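Local coordinates for beta-lactamase-like protein (Koribacter versatilis, PDB 6B9V) that probably cleaves diphosphate linkages, including those of reactive FAD photoproducts, as a manganese-binding PhnP-family hydrolase of the metallo-beta-lactamase-like fold, at residues 21-25 with 26-30; 208-211 with 212-216; 238-241 with 242-246. All blocks are in the same frame, centred on the assembly; numbering follows the deposited sequence.

Contact 1: 21-25 with 26-30; sequences IGCDC and AVCSS. With ZN (zinc ion), chain F.
Two donors of a single residue grip the carbonyl oxygen of Cys-25. Ser-29 OG gives it a hydrogen bond of 2.9 Å from above the carbonyl plane, 43° out of it, while the backbone N of Ser-29 reaches the same O, also at 2.9 Å, nearly in line with the C=O bond. Serine suits this place because its short hydroxyl, beside its own backbone N (chi1 -59°), folds back over the turn. The turn itself, type I from Val-27 to Ser-30, carries the third zinc ligand. Cys-23, Cys-25 and Cys-28 each set SG 2.3 Å from the zinc ion, and ND1 of His-234 completes a site of three cysteines and one histidine whose last two cysteines have CxxC spacing. Second-shell amides hold the thiolates: Cys-28 N points almost straight at Cys-25 SG (3.4 Å, 167°), and Cys-25 N donates to Cys-23 SG at 3.5 Å. Such N-H...S bonds would be expected to ease the negative charge gathered on three sulfurs. Cys-28 CB packs against Cys-23 CB at 4.3 Å. Pro-19 touches the Cys-28 side chain, and Val-27, a buried branched residue, turns to Val-18 and Pro-237.

Contact 2: 208-211 with 212-216; sequences THST and LDNSV. With PO4 (phosphate ion), chain E.
Ser-210 swings its hydroxyl opposite the backbone N (chi1 -177°), whereas Ser-215 holds its own beside the backbone N (chi1 -74°). The two oxygens, Ser-210 OG and Ser-215 OG, meet 2.8 Å apart. Ser-210 OG also accepts a hydrogen bond from Asn-214 ND2 at 2.9 Å. That bond is nearly straight, 164° at the hydrogen, and the serine oxygen lies in the plane of the amide, so the N-H is well used, which helps hold the rotation of the Asn-214 amide. Serine suits position 210 because a small hydroxyl can both give and accept in a buried place. Ser-215 OG has a further partner in the carbonyl O of Asp-199, which ties the first turn of the helix to the end of strand 195-199.

Thr-211 works from the residue just before the helix. Its OG1 accepts from Asn-214 N at 3.0 Å, and its side chain crosses that of Asn-214 at about a right angle. The carbonyl O of Thr-211 takes the N-H of Ser-215 at 2.9 Å, the first regular bond of the helix.

At the other end of the segment His-209 presents the edge of its ring to a phosphate ion, probably from the crystallisation liquor. NE2 shares its N-H between O2 (2.9 Å) and O3 (3.1 Å), and the phosphorus lies in the ring plane. Asp-199 OD2 is hydrogen-bonded to ND1 and helps orient the ring, while its OD1 takes the N-H of Ser-210. His-231 and His-160, both manganese ligands, pack against the ring. A threonine N-cap thus opens helix 212-222, two residues after a histidine that borders the dinuclear metal site of this metallo-beta-lactamase-like fold.

Contact 3: 238-241 with 242-246; sequences HEET and NRQLP
Asn-242 points ND2 at one face of the His-238 ring, 3.2 Å from NE2; the amide and ring planes stand 70° apart, and the approach has too poor an angle for a hydrogen bond. What ND2 does bond is a water at 2.9 Å, which in turn donates to Glu-239 OE1. A second water donates to Glu-239 OE2 at 2.6 Å and is reached only weakly by Arg-243 NH1. The carboxylate and guanidinium are linked only loosely, through this water, their nearest charged atoms, Glu-239 OE2 and Arg-243 NH1, being 4.8 Å apart. Bent at chi3 (57°), the arginine chain turns back along the helix, so that one guanidinium face covers CA of Glu-240 while NH1 lies 3.7 Å from Glu-239 CG at its edge. Long charged side chains suit this exposed flank.

On the inner flank Thr-241 CG2 meets Leu-245 CD1 at 4.1 Å, a small branched residue against a larger one where the helix faces the protein.

Beneath these side chains the backbone sets the spacing. The carbonyls of His-238 and Glu-239 accept from Asn-242 N and Arg-243 N in regular i to i+4 bonds. Further along, Thr-241 O receives Gln-244 N, an i to i+3 bond of 3.1 Å from well above the carbonyl plane, with only a weak bond from Leu-245 N.

Partners beyond the helix position the polar ends: Arg-37 meets His-238 ND1, Thr-241 OG1 bonds back to the carbonyl of Pro-237, and Asn-242 OD1 accepts from Leu-251 N. That last bond fastens the helix to strand 249-251, as befits the helix of the beta-alpha-beta unit 226-230, 238-244 and 249-251.

Overall arrangement
The three contacts follow one another along the chain. Contacts 2 and 3 touch directly, their centres 15 Å apart: Leu-212 CD2 packs on Thr-241 CG2 and Val-216 CG2 on Leu-245 CD2, each pair at 3.8 Å, so helix 212-222 lies against helix 238-244. Contact 1 touches neither; its nearest atoms are about 6 Å from contact 3 and about 12 Å from contact 2. Both metal centres draw on the segment between strand 226-230 and helix 238-244, where His-231 binds manganese and His-234 binds the zinc of contact 1. The side chain of Ser-210 in contact 2 is about 12 Å from a manganese ion, and that of His-238 in contact 3 about 13 Å from the zinc.

Contact 1: 21-25 with 26-30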
loop_
_atom_site.group_PDB
_atom_site.type_symbol
_atom_site.label_atom_id
_atom_site.label_comp_id
_atom_site.label_asym_id
_atom_site.label_seq_id
_atom_site.Cartn_x
_atom_site.Cartn_y
_atom_site.Cartn_z
ATOM N N ILE A 21 -1.707 -13.382 -1.690
ATOM C CA ILE A 21 -1.535 -13.804 -0.298
ATOM C C ILE A 21 -2.228 -15.135 -0.024
ATOM O O ILE A 21 -3.388 -15.310 -0.392
ATOM C CB ILE A 21 -2.092 -12.760 0.700
ATOM C CG1 ILE A 21 -1.457 -11.394 0.472
ATOM C CG2 ILE A 21 -1.796 -13.198 2.129
ATOM C CD1 ILE A 21 -1.927 -10.344 1.475
ATOM N N GLY A 22 -1.500 -16.066 0.589
ATOM C CA GLY A 22 -2.060 -17.333 1.026
ATOM C C GLY A 22 -2.018 -18.440 -0.013
ATOM O O GLY A 22 -2.300 -19.599 0.310
ATOM N N CYS A 23 -1.677 -18.087 -1.257
ATOM C CA CYS A 23 -1.728 -19.030 -2.368
ATOM C C CYS A 23 -0.385 -19.726 -2.565
ATOM O O CYS A 23 0.664 -19.079 -2.589
ATOM C CB CYS A 23 -2.134 -18.320 -3.670
ATOM S SG CYS A 23 -2.344 -19.441 -5.091
ATOM N N ASP A 24 -0.430 -21.044 -2.735
ATOM C CA ASP A 24 0.790 -21.818 -2.925
ATOM C C ASP A 24 0.910 -22.422 -4.322
ATOM O O ASP A 24 1.606 -23.416 -4.490
ATOM C CB ASP A 24 0.877 -22.935 -1.885
ATOM C CG ASP A 24 0.986 -22.402 -0.468
ATOM O OD1 ASP A 24 1.692 -21.391 -0.258
ATOM O OD2 ASP A 24 0.361 -22.993 0.437
ATOM N N CYS A 25 0.256 -21.822 -5.316
ATOM C CA CYS A 25 0.270 -22.382 -6.677
ATOM C C CYS A 25 1.654 -22.198 -7.314
ATOM O O CYS A 25 2.512 -21.492 -6.764
ATOM C CB CYS A 25 -0.811 -21.720 -7.553
ATOM S SG CYS A 25 -0.363 -20.083 -8.233
ATOM N N ALA A 26 1.863 -22.812 -8.476
ATOM C CA ALA A 26 3.168 -22.771 -9.136
ATOM C C ALA A 26 3.667 -21.348 -9.360
ATOM O O ALA A 26 4.817 -21.042 -9.043
ATOM C CB ALA A 26 3.121 -23.519 -10.470
ATOM N N VAL A 27 2.809 -20.474 -9.880
ATOM C CA VAL A 27 3.243 -19.106 -10.193
ATOM C C VAL A 27 3.505 -18.300 -8.909
ATOM O O VAL A 27 4.504 -17.565 -8.811
ATOM C CB VAL A 27 2.210 -18.393 -11.104
ATOM C CG1 VAL A 27 2.567 -16.913 -11.330
ATOM C CG2 VAL A 27 2.123 -19.124 -12.453
ATOM N N CYS A 28 2.645 -18.457 -7.902
ATOM C CA CYS A 28 2.866 -17.726 -6.645
ATOM C C CYS A 28 4.108 -18.233 -5.910
ATOM O O CYS A 28 4.666 -17.524 -5.070
ATOM C CB CYS A 28 1.626 -17.814 -5.739
ATOM S SG CYS A 28 0.227 -16.800 -6.380
ATOM N N SER A 29 4.542 -19.446 -6.237
ATOM C CA SER A 29 5.708 -20.062 -5.610
ATOM C C SER A 29 6.949 -19.840 -6.456
ATOM O O SER A 29 8.027 -20.275 -6.090
ATOM C CB SER A 29 5.496 -21.576 -5.413
ATOM O OG SER A 29 4.366 -21.824 -4.598
ATOM N N SER A 30 6.780 -19.190 -7.601
ATOM C CA SER A 30 7.864 -19.035 -8.558
ATOM C C SER A 30 9.026 -18.229 -7.975
ATOM O O SER A 30 8.821 -17.293 -7.199
ATOM C CB SER A 30 7.358 -18.342 -9.822
ATOM O OG SER A 30 8.439 -18.022 -10.682
HETATM ZN ZN ZN F . -1.329 -18.415 -6.910
#

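Contact 2: 208-211 with 212-216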
loop_
_atom_site.group_PDB
_atom_site.type_symbol
_atom_site.label_atom_id
_atom_site.label_comp_id
_atom_site.label_asym_id
_atom_site.label_seq_id
_atom_site.Cartn_x
_atom_site.Cartn_y
_atom_site.Cartn_z
ATOM N N THR A 208 -14.852 -8.355 -16.471
ATOM C CA THR A 208 -14.413 -6.964 -16.611
ATOM C C THR A 208 -13.005 -6.811 -17.161
ATOM O O THR A 208 -12.519 -5.684 -17.301
ATOM C CB THR A 208 -14.501 -6.194 -15.259
ATOM O OG1 THR A 208 -13.649 -6.813 -14.297
ATOM C CG2 THR A 208 -15.939 -6.184 -14.728
ATOM N N HIS A 209 -12.352 -7.931 -17.486
ATOM C CA HIS A 209 -10.983 -7.882 -18.001
ATOM C C HIS A 209 -10.902 -8.649 -19.323
ATOM O O HIS A 209 -11.899 -9.194 -19.785
ATOM C CB HIS A 209 -9.986 -8.434 -16.961
ATOM C CG HIS A 209 -9.779 -7.527 -15.787
ATOM N ND1 HIS A 209 -8.824 -6.526 -15.774
ATOM C CD2 HIS A 209 -10.407 -7.449 -14.580
ATOM C CE1 HIS A 209 -8.873 -5.878 -14.625
ATOM N NE2 HIS A 209 -9.819 -6.420 -13.881
ATOM N N SER A 210 -9.733 -8.648 -19.952
ATOM C CA SER A 210 -9.544 -9.333 -21.229
ATOM C C SER A 210 -8.672 -10.569 -21.020
ATOM O O SER A 210 -7.774 -10.542 -20.178
ATOM C CB SER A 210 -8.898 -8.393 -22.257
ATOM O OG SER A 210 -8.781 -9.027 -23.513
ATOM N N THR A 211 -8.933 -11.636 -21.780
ATOM C CA THR A 211 -8.108 -12.838 -21.729
ATOM C C THR A 211 -6.866 -12.694 -22.584
ATOM O O THR A 211 -6.786 -11.821 -23.454
ATOM C CB THR A 211 -8.864 -14.094 -22.221
ATOM O OG1 THR A 211 -9.169 -13.957 -23.618
ATOM C CG2 THR A 211 -10.144 -14.289 -21.427
ATOM N N LEU A 212 -5.910 -13.578 -22.339
ATOM C CA LEU A 212 -4.698 -13.647 -23.150
ATOM C C LEU A 212 -5.051 -13.756 -24.629
ATOM O O LEU A 212 -4.513 -13.016 -25.458
ATOM C CB LEU A 212 -3.833 -14.845 -22.718
ATOM C CG LEU A 212 -2.395 -14.890 -23.240
ATOM C CD1 LEU A 212 -1.575 -13.753 -22.632
ATOM C CD2 LEU A 212 -1.760 -16.238 -22.919
ATOM N N ASP A 213 -5.966 -14.667 -24.960
ATOM C CA ASP A 213 -6.298 -14.919 -26.360
ATOM C C ASP A 213 -6.970 -13.696 -26.978
ATOM O O ASP A 213 -6.679 -13.302 -28.119
ATOM C CB ASP A 213 -7.199 -16.156 -26.487
ATOM C CG ASP A 213 -7.470 -16.535 -27.928
ATOM O OD1 ASP A 213 -6.598 -17.186 -28.542
ATOM O OD2 ASP A 213 -8.556 -16.187 -28.443
ATOM N N ASN A 214 -7.870 -13.088 -26.213
ATOM C CA ASN A 214 -8.587 -11.917 -26.704
ATOM C C ASN A 214 -7.649 -10.747 -26.968
ATOM O O ASN A 214 -7.766 -10.037 -27.977
ATOM C CB ASN A 214 -9.671 -11.491 -25.714
ATOM C CG ASN A 214 -10.597 -10.439 -26.299
ATOM O OD1 ASN A 214 -11.216 -10.666 -27.333
ATOM N ND2 ASN A 214 -10.683 -9.283 -25.650
ATOM N N SER A 215 -6.697 -10.565 -26.062
ATOM C CA SER A 215 -5.779 -9.442 -26.165
ATOM C C SER A 215 -4.748 -9.688 -27.252
ATOM O O SER A 215 -4.283 -8.749 -27.885
ATOM C CB SER A 215 -5.124 -9.176 -24.813
ATOM O OG SER A 215 -6.091 -8.572 -23.963
ATOM N N VAL A 216 -4.415 -10.951 -27.496
ATOM C CA VAL A 216 -3.626 -11.274 -28.686
ATOM C C VAL A 216 -4.388 -10.912 -29.980
ATOM O O VAL A 216 -3.799 -10.344 -30.913
ATOM C CB VAL A 216 -3.218 -12.760 -28.710
ATOM C CG1 VAL A 216 -2.723 -13.157 -30.094
ATOM C CG2 VAL A 216 -2.136 -13.037 -27.644
HETATM P P PO4 E . -9.924 -4.270 -11.014
HETATM O O1 PO4 E . -9.280 -2.879 -11.048
HETATM O O2 PO4 E . -8.917 -5.330 -11.372
HETATM O O3 PO4 E . -11.060 -4.341 -12.008
HETATM O O4 PO4 E . -10.433 -4.561 -9.614
#

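Contact 3: 238-241 with 242-246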
loop_
_atom_site.group_PDB
_atom_site.type_symbol
_atom_site.label_atom_id
_atom_site.label_comp_id
_atom_site.label_asym_id
_atom_site.label_seq_id
_atom_site.Cartn_x
_atom_site.Cartn_y
_atom_site.Cartn_z
ATOM N N HIS A 238 5.266 -16.248 -16.253
ATOM C CA HIS A 238 5.856 -15.220 -17.114
ATOM C C HIS A 238 6.602 -15.810 -18.317
ATOM O O HIS A 238 6.237 -15.565 -19.477
ATOM C CB HIS A 238 6.795 -14.308 -16.315
ATOM C CG HIS A 238 7.349 -13.175 -17.125
ATOM N ND1 HIS A 238 6.638 -12.019 -17.367
ATOM C CD2 HIS A 238 8.531 -13.037 -17.775
ATOM C CE1 HIS A 238 7.354 -11.219 -18.138
ATOM N NE2 HIS A 238 8.517 -11.804 -18.383
ATOM N N GLU A 239 7.628 -16.606 -18.051
ATOM C CA GLU A 239 8.518 -17.057 -19.099
ATOM C C GLU A 239 7.810 -18.063 -20.001
ATOM O O GLU A 239 7.959 -18.027 -21.223
ATOM C CB GLU A 239 9.795 -17.657 -18.500
ATOM C CG GLU A 239 10.964 -17.787 -19.475
ATOM C CD GLU A 239 11.465 -16.445 -19.997
ATOM O OE1 GLU A 239 11.251 -15.406 -19.331
ATOM O OE2 GLU A 239 12.070 -16.428 -21.088
ATOM N N GLU A 240 7.022 -18.948 -19.403
ATOM C CA GLU A 240 6.370 -19.986 -20.184
ATOM C C GLU A 240 5.362 -19.366 -21.151
ATOM O O GLU A 240 5.225 -19.837 -22.278
ATOM C CB GLU A 240 5.681 -21.011 -19.275
ATOM C CG GLU A 240 5.405 -22.317 -19.984
ATOM C CD GLU A 240 4.922 -23.413 -19.054
ATOM O OE1 GLU A 240 5.008 -23.248 -17.810
ATOM O OE2 GLU A 240 4.465 -24.452 -19.579
ATOM N N THR A 241 4.678 -18.311 -20.705
ATOM C CA THR A 241 3.716 -17.607 -21.549
ATOM C C THR A 241 4.439 -16.842 -22.638
ATOM O O THR A 241 4.021 -16.867 -23.787
ATOM C CB THR A 241 2.834 -16.620 -20.747
ATOM O OG1 THR A 241 2.091 -17.326 -19.751
ATOM C CG2 THR A 241 1.851 -15.888 -21.658
ATOM N N ASN A 242 5.524 -16.157 -22.283
ATOM C CA ASN A 242 6.231 -15.355 -23.282
ATOM C C ASN A 242 6.896 -16.204 -24.357
ATOM O O ASN A 242 7.023 -15.776 -25.507
ATOM C CB ASN A 242 7.268 -14.449 -22.621
ATOM C CG ASN A 242 6.663 -13.152 -22.133
ATOM O OD1 ASN A 242 5.508 -12.843 -22.433
ATOM N ND2 ASN A 242 7.426 -12.393 -21.370
ATOM N N ARG A 243 7.307 -17.410 -23.987
ATOM C CA ARG A 243 7.906 -18.321 -24.958
ATOM C C ARG A 243 6.894 -18.714 -26.036
ATOM O O ARG A 243 7.269 -19.049 -27.164
ATOM C CB ARG A 243 8.458 -19.566 -24.243
ATOM C CG ARG A 243 9.489 -20.366 -25.033
ATOM C CD ARG A 243 10.433 -21.136 -24.100
ATOM N NE ARG A 243 9.721 -22.033 -23.192
ATOM C CZ ARG A 243 9.699 -21.901 -21.869
ATOM N NH1 ARG A 243 10.362 -20.909 -21.286
ATOM N NH2 ARG A 243 9.019 -22.767 -21.124
ATOM N N GLN A 244 5.610 -18.653 -25.697
ATOM C CA GLN A 244 4.563 -19.140 -26.591
ATOM C C GLN A 244 3.848 -18.047 -27.412
ATOM O O GLN A 244 3.141 -18.371 -28.361
ATOM C CB GLN A 244 3.509 -19.930 -25.796
ATOM C CG GLN A 244 3.889 -21.386 -25.464
ATOM C CD GLN A 244 3.721 -21.733 -23.984
ATOM O OE1 GLN A 244 2.713 -21.394 -23.354
ATOM N NE2 GLN A 244 4.725 -22.395 -23.420
ATOM N N LEU A 245 4.028 -16.772 -27.061
ATOM C CA LEU A 245 3.319 -15.671 -27.734
ATOM C C LEU A 245 3.922 -15.323 -29.098
ATOM O O LEU A 245 5.085 -15.614 -29.356
ATOM C CB LEU A 245 3.322 -14.418 -26.835
ATOM C CG LEU A 245 2.444 -14.479 -25.591
ATOM C CD1 LEU A 245 2.750 -13.257 -24.710
ATOM C CD2 LEU A 245 0.958 -14.515 -25.943
ATOM N N PRO A 246 3.124 -14.695 -29.979
ATOM C CA PRO A 246 3.644 -14.280 -31.287
ATOM C C PRO A 246 4.744 -13.236 -31.170
ATOM O O PRO A 246 4.758 -12.484 -30.194
ATOM C CB PRO A 246 2.416 -13.682 -31.979
ATOM C CG PRO A 246 1.268 -14.327 -31.336
ATOM C CD PRO A 246 1.660 -14.537 -29.899
HETATM O O HOH W 1 10.214 -13.253 -21.084
HETATM O O HOH W 2 12.719 -18.679 -22.199
#